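Local structure of glutaredoxin 1 (Francisella tularensis subsp. tularensis, 3MSZ) at residues V6-R11 and I29-T34. The protein probably acts as a glutathione-dependent thiol-disulfide oxidoreductase of the glutaredoxin family, reducing protein disulfides. Numbering follows the deposited sequence. Where two conformers were deposited one is given.
Sequences VKIYTR and IAFDET. With CAC (cacodylate ion), chain C.
Strands 6-10 and 32-34 pair in parallel register, Lys-7 beside Asp-32, Ile-8 beside Glu-33 and Tyr-9 beside Thr-34. Four backbone hydrogen bonds join them: Asp-32 N to Val-6 O, Ile-8 N to Asp-32 O, Thr-34 N to Ile-8 O and Thr-10 N to Thr-34 O, each 2.9 Å long. Ile-8 thus uses both its N-H and its carbonyl toward this neighbour.

Polar side chains meet on both faces. Thr-10 OG1 donates to Glu-33 OE2 over 2.6 Å, reaching the anti side of the carboxylate about 21° out of its plane. Glu-33 CG lies anti to the backbone N (chi1 -177°) and chi2 is also extended (-176°), which carries CD out to Thr-10; Lys-21 forms a salt bridge to the same OE2. On the face of Lys-7, Tyr-9 and Thr-34, the Lys-7 ammonium donates to Tyr-9 OH within its own strand and to a water that also bonds Thr-34 OG1. Its salt bridge to Asp-32 is long, NZ to OD2 3.9 Å.

In the conformer given, Ile-8 CD1 makes a CH-pi contact over one face of the Phe-31 ring, 4.1 Å from its centroid and offset toward the rim. Val-6 CG1 touches Phe-31 CB at 3.6 Å, while CG2 meets Ile-29 CG2 at 3.7 Å. Thr-34 CB packs against Tyr-9 CD1 at 3.6 Å.

Thr-10 touches Cys-17 of the redox-active Cys-14/Cys-17 pair, so this end borders the active site. With helix 15-26, which connects them and packs Phe-24 on Val-6, Ile-8 and Ile-29, the strands make a beta-alpha-beta unit of the thioredoxin fold. Tyr-9 meets Phe-45 of helix 39-50, and strand 64-67 runs antiparallel along the other edge of strand 6-10.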
ATOM      1  N   VAL A   6      -4.313   8.329  -2.020  1.00 37.79           N
ATOM      2  CA  VAL A   6      -3.910   7.005  -1.564  1.00 34.61           C
ATOM      3  C   VAL A   6      -3.664   6.087  -2.741  1.00 27.85           C
ATOM      4  O   VAL A   6      -4.505   5.939  -3.618  1.00 27.41           O
ATOM      5  CB  VAL A   6      -4.988   6.348  -0.698  1.00 34.27           C
ATOM      6  CG1 VAL A   6      -4.496   4.947  -0.202  1.00 27.68           C
ATOM      7  CG2 VAL A   6      -5.376   7.268   0.470  1.00 34.08           C
ATOM      8  N   LYS A   7      -2.502   5.455  -2.747  1.00 25.19           N
ATOM      9  CA  LYS A   7      -2.204   4.428  -3.725  1.00 25.63           C
ATOM     10  C   LYS A   7      -1.873   3.122  -3.005  1.00 25.92           C
ATOM     11  O   LYS A   7      -1.066   3.093  -2.065  1.00 28.10           O
ATOM     12  CB  LYS A   7      -1.009   4.878  -4.577  1.00 35.01           C
ATOM     13  CG  LYS A   7      -0.601   3.886  -5.645  1.00 42.71           C
ATOM     14  CD  LYS A   7      -1.642   3.818  -6.747  1.00 56.06           C
ATOM     15  CE  LYS A   7      -1.186   2.947  -7.902  1.00 59.10           C
ATOM     16  NZ  LYS A   7      -0.063   3.573  -8.661  1.00 59.31           N
ATOM     17  N   ILE A   8      -2.514   2.039  -3.439  0.69 24.43           N
ATOM     18  CA  ILE A   8      -2.261   0.717  -2.885  0.69 21.80           C
ATOM     19  C   ILE A   8      -1.899  -0.291  -3.968  0.69 23.81           C
ATOM     20  O   ILE A   8      -2.629  -0.458  -4.955  0.69 24.06           O
ATOM     21  CB  ILE A   8      -3.487   0.125  -2.147  0.69 18.58           C
ATOM     22  CG1 ILE A   8      -4.203   1.211  -1.327  0.69 24.83           C
ATOM     23  CG2 ILE A   8      -3.030  -1.016  -1.237  0.69 16.25           C
ATOM     24  CD1 ILE A   8      -5.392   0.685  -0.487  0.69 23.65           C
ATOM     25  N   TYR A   9      -0.787  -0.984  -3.750  1.00 22.36           N
ATOM     26  CA  TYR A   9      -0.357  -2.038  -4.628  1.00 21.08           C
ATOM     27  C   TYR A   9      -0.714  -3.370  -3.997  1.00 22.41           C
ATOM     28  O   TYR A   9      -0.372  -3.620  -2.836  1.00 21.06           O
ATOM     29  CB  TYR A   9       1.156  -1.923  -4.845  1.00 21.71           C
ATOM     30  CG  TYR A   9       1.540  -0.682  -5.628  1.00 28.41           C
ATOM     31  CD1 TYR A   9       1.567  -0.707  -7.018  1.00 32.00           C
ATOM     32  CD2 TYR A   9       1.906   0.499  -4.981  1.00 33.45           C
ATOM     33  CE1 TYR A   9       1.931   0.420  -7.752  1.00 33.19           C
ATOM     34  CE2 TYR A   9       2.270   1.653  -5.714  1.00 31.84           C
ATOM     35  CZ  TYR A   9       2.288   1.584  -7.100  1.00 35.29           C
ATOM     36  OH  TYR A   9       2.634   2.686  -7.861  1.00 38.16           O
ATOM     37  N   THR A  10      -1.373  -4.229  -4.780  1.00 17.09           N
ATOM     38  CA  THR A  10      -1.945  -5.441  -4.255  1.00 13.53           C
ATOM     39  C   THR A  10      -1.814  -6.608  -5.230  1.00 21.64           C
ATOM     40  O   THR A  10      -1.301  -6.461  -6.339  1.00 23.29           O
ATOM     41  CB  THR A  10      -3.469  -5.256  -3.981  1.00 21.96           C
ATOM     42  OG1 THR A  10      -4.129  -5.044  -5.226  1.00 27.13           O
ATOM     43  CG2 THR A  10      -3.721  -4.033  -3.102  1.00 21.58           C
ATOM     44  N   ARG A  11      -2.257  -7.775  -4.775  1.00 24.76           N
ATOM     45  CA  ARG A  11      -2.489  -8.914  -5.648  1.00 25.61           C
ATOM     46  C   ARG A  11      -3.812  -9.563  -5.183  1.00 29.77           C
ATOM     47  O   ARG A  11      -4.281  -9.328  -4.035  1.00 25.62           O
ATOM     48  CB  ARG A  11      -1.313  -9.898  -5.573  1.00 21.32           C
ATOM     49  CG  ARG A  11      -1.304 -10.748  -4.281  1.00 23.02           C
ATOM     50  CD  ARG A  11      -0.092 -11.693  -4.268  1.00 23.65           C
ATOM     51  NE  ARG A  11      -0.000 -12.463  -3.018  1.00 25.80           N
ATOM     52  CZ  ARG A  11      -0.773 -13.509  -2.702  1.00 26.90           C
ATOM     53  NH1 ARG A  11      -0.588 -14.147  -1.558  1.00 30.12           N
ATOM     54  NH2 ARG A  11      -1.721 -13.937  -3.537  1.00 27.76           N
ATOM     55  N   ILE A  29     -12.428   6.547   2.595  1.00 29.17           N
ATOM     56  CA  ILE A  29     -11.251   7.123   1.960  1.00 32.30           C
ATOM     57  C   ILE A  29     -11.065   6.438   0.609  1.00 31.51           C
ATOM     58  O   ILE A  29     -10.905   5.221   0.540  1.00 29.38           O
ATOM     59  CB  ILE A  29     -10.009   6.966   2.869  1.00 32.86           C
ATOM     60  CG1 ILE A  29     -10.202   7.794   4.142  1.00 33.30           C
ATOM     61  CG2 ILE A  29      -8.706   7.354   2.125  1.00 34.95           C
ATOM     62  CD1 ILE A  29      -9.120   7.566   5.182  1.00 40.85           C
ATOM     63  N   ALA A  30     -11.140   7.209  -0.471  1.00 30.53           N
ATOM     64  CA  ALA A  30     -10.941   6.650  -1.807  1.00 37.28           C
ATOM     65  C   ALA A  30      -9.476   6.321  -2.032  1.00 30.07           C
ATOM     66  O   ALA A  30      -8.607   6.898  -1.413  1.00 32.37           O
ATOM     67  CB  ALA A  30     -11.424   7.629  -2.884  1.00 40.11           C
ATOM     68  N   PHE A  31      -9.201   5.386  -2.927  1.00 33.34           N
ATOM     69  CA  PHE A  31      -7.822   4.990  -3.187  1.00 32.81           C
ATOM     70  C   PHE A  31      -7.754   4.449  -4.601  1.00 32.52           C
ATOM     71  O   PHE A  31      -8.775   4.019  -5.157  1.00 30.85           O
ATOM     72  CB  PHE A  31      -7.354   3.912  -2.194  1.00 29.92           C
ATOM     73  CG  PHE A  31      -8.220   2.663  -2.183  1.00 30.60           C
ATOM     74  CD1 PHE A  31      -9.271   2.527  -1.270  1.00 31.69           C
ATOM     75  CD2 PHE A  31      -8.004   1.639  -3.103  1.00 25.80           C
ATOM     76  CE1 PHE A  31     -10.073   1.378  -1.268  1.00 31.41           C
ATOM     77  CE2 PHE A  31      -8.813   0.479  -3.113  1.00 23.88           C
ATOM     78  CZ  PHE A  31      -9.838   0.347  -2.195  1.00 31.22           C
ATOM     79  N   ASP A  32      -6.555   4.494  -5.170  1.00 25.49           N
ATOM     80  CA  ASP A  32      -6.261   3.867  -6.446  1.00 37.29           C
ATOM     81  C   ASP A  32      -5.477   2.579  -6.202  1.00 34.75           C
ATOM     82  O   ASP A  32      -4.412   2.575  -5.547  1.00 31.53           O
ATOM     83  CB  ASP A  32      -5.445   4.800  -7.347  1.00 51.21           C
ATOM     84  CG  ASP A  32      -5.165   4.184  -8.718  1.00 66.61           C
ATOM     85  OD1 ASP A  32      -6.138   3.941  -9.475  1.00 70.54           O
ATOM     86  OD2 ASP A  32      -3.978   3.933  -9.036  1.00 72.88           O
ATOM     87  N   GLU A  33      -6.011   1.487  -6.730  1.00 30.95           N
ATOM     88  CA  GLU A  33      -5.398   0.188  -6.549  1.00 26.91           C
ATOM     89  C   GLU A  33      -4.685  -0.216  -7.835  1.00 26.49           C
ATOM     90  O   GLU A  33      -5.253  -0.137  -8.934  1.00 28.30           O
ATOM     91  CB  GLU A  33      -6.458  -0.868  -6.187  1.00 26.14           C
ATOM     92  CG  GLU A  33      -5.866  -2.264  -5.897  1.00 30.36           C
ATOM     93  CD  GLU A  33      -6.950  -3.336  -5.634  1.00 37.77           C
ATOM     94  OE1 GLU A  33      -8.104  -3.096  -6.018  1.00 42.39           O
ATOM     95  OE2 GLU A  33      -6.656  -4.425  -5.061  1.00 35.45           O
ATOM     96  N   THR A  34      -3.454  -0.684  -7.689  1.00 23.43           N
ATOM     97  CA  THR A  34      -2.754  -1.356  -8.781  1.00 28.01           C
ATOM     98  C   THR A  34      -2.556  -2.823  -8.420  1.00 29.89           C
ATOM     99  O   THR A  34      -1.887  -3.126  -7.427  1.00 24.80           O
ATOM    100  CB  THR A  34      -1.404  -0.710  -8.982  1.00 30.56           C
ATOM    101  OG1 THR A  34      -1.619   0.633  -9.412  1.00 37.89           O
ATOM    102  CG2 THR A  34      -0.573  -1.451 -10.024  1.00 34.50           C
TER
HETATM  103 AS   CAC C  91       3.020 -12.128  -0.881  1.00161.33          AS
HETATM  104  O1  CAC C  91       1.440 -12.615  -0.351  1.00 83.18           O
HETATM  105  O2  CAC C  91       3.223 -10.521  -0.290  1.00 35.09           O
HETATM  106  C1  CAC C  91       4.400 -13.300  -0.118  1.00 85.65           C
HETATM  107  C2  CAC C  91       3.136 -12.111  -2.834  1.00 72.72           C
HETATM  108  O   HOH W   1       0.559   2.294 -11.056  1.00 48.52           O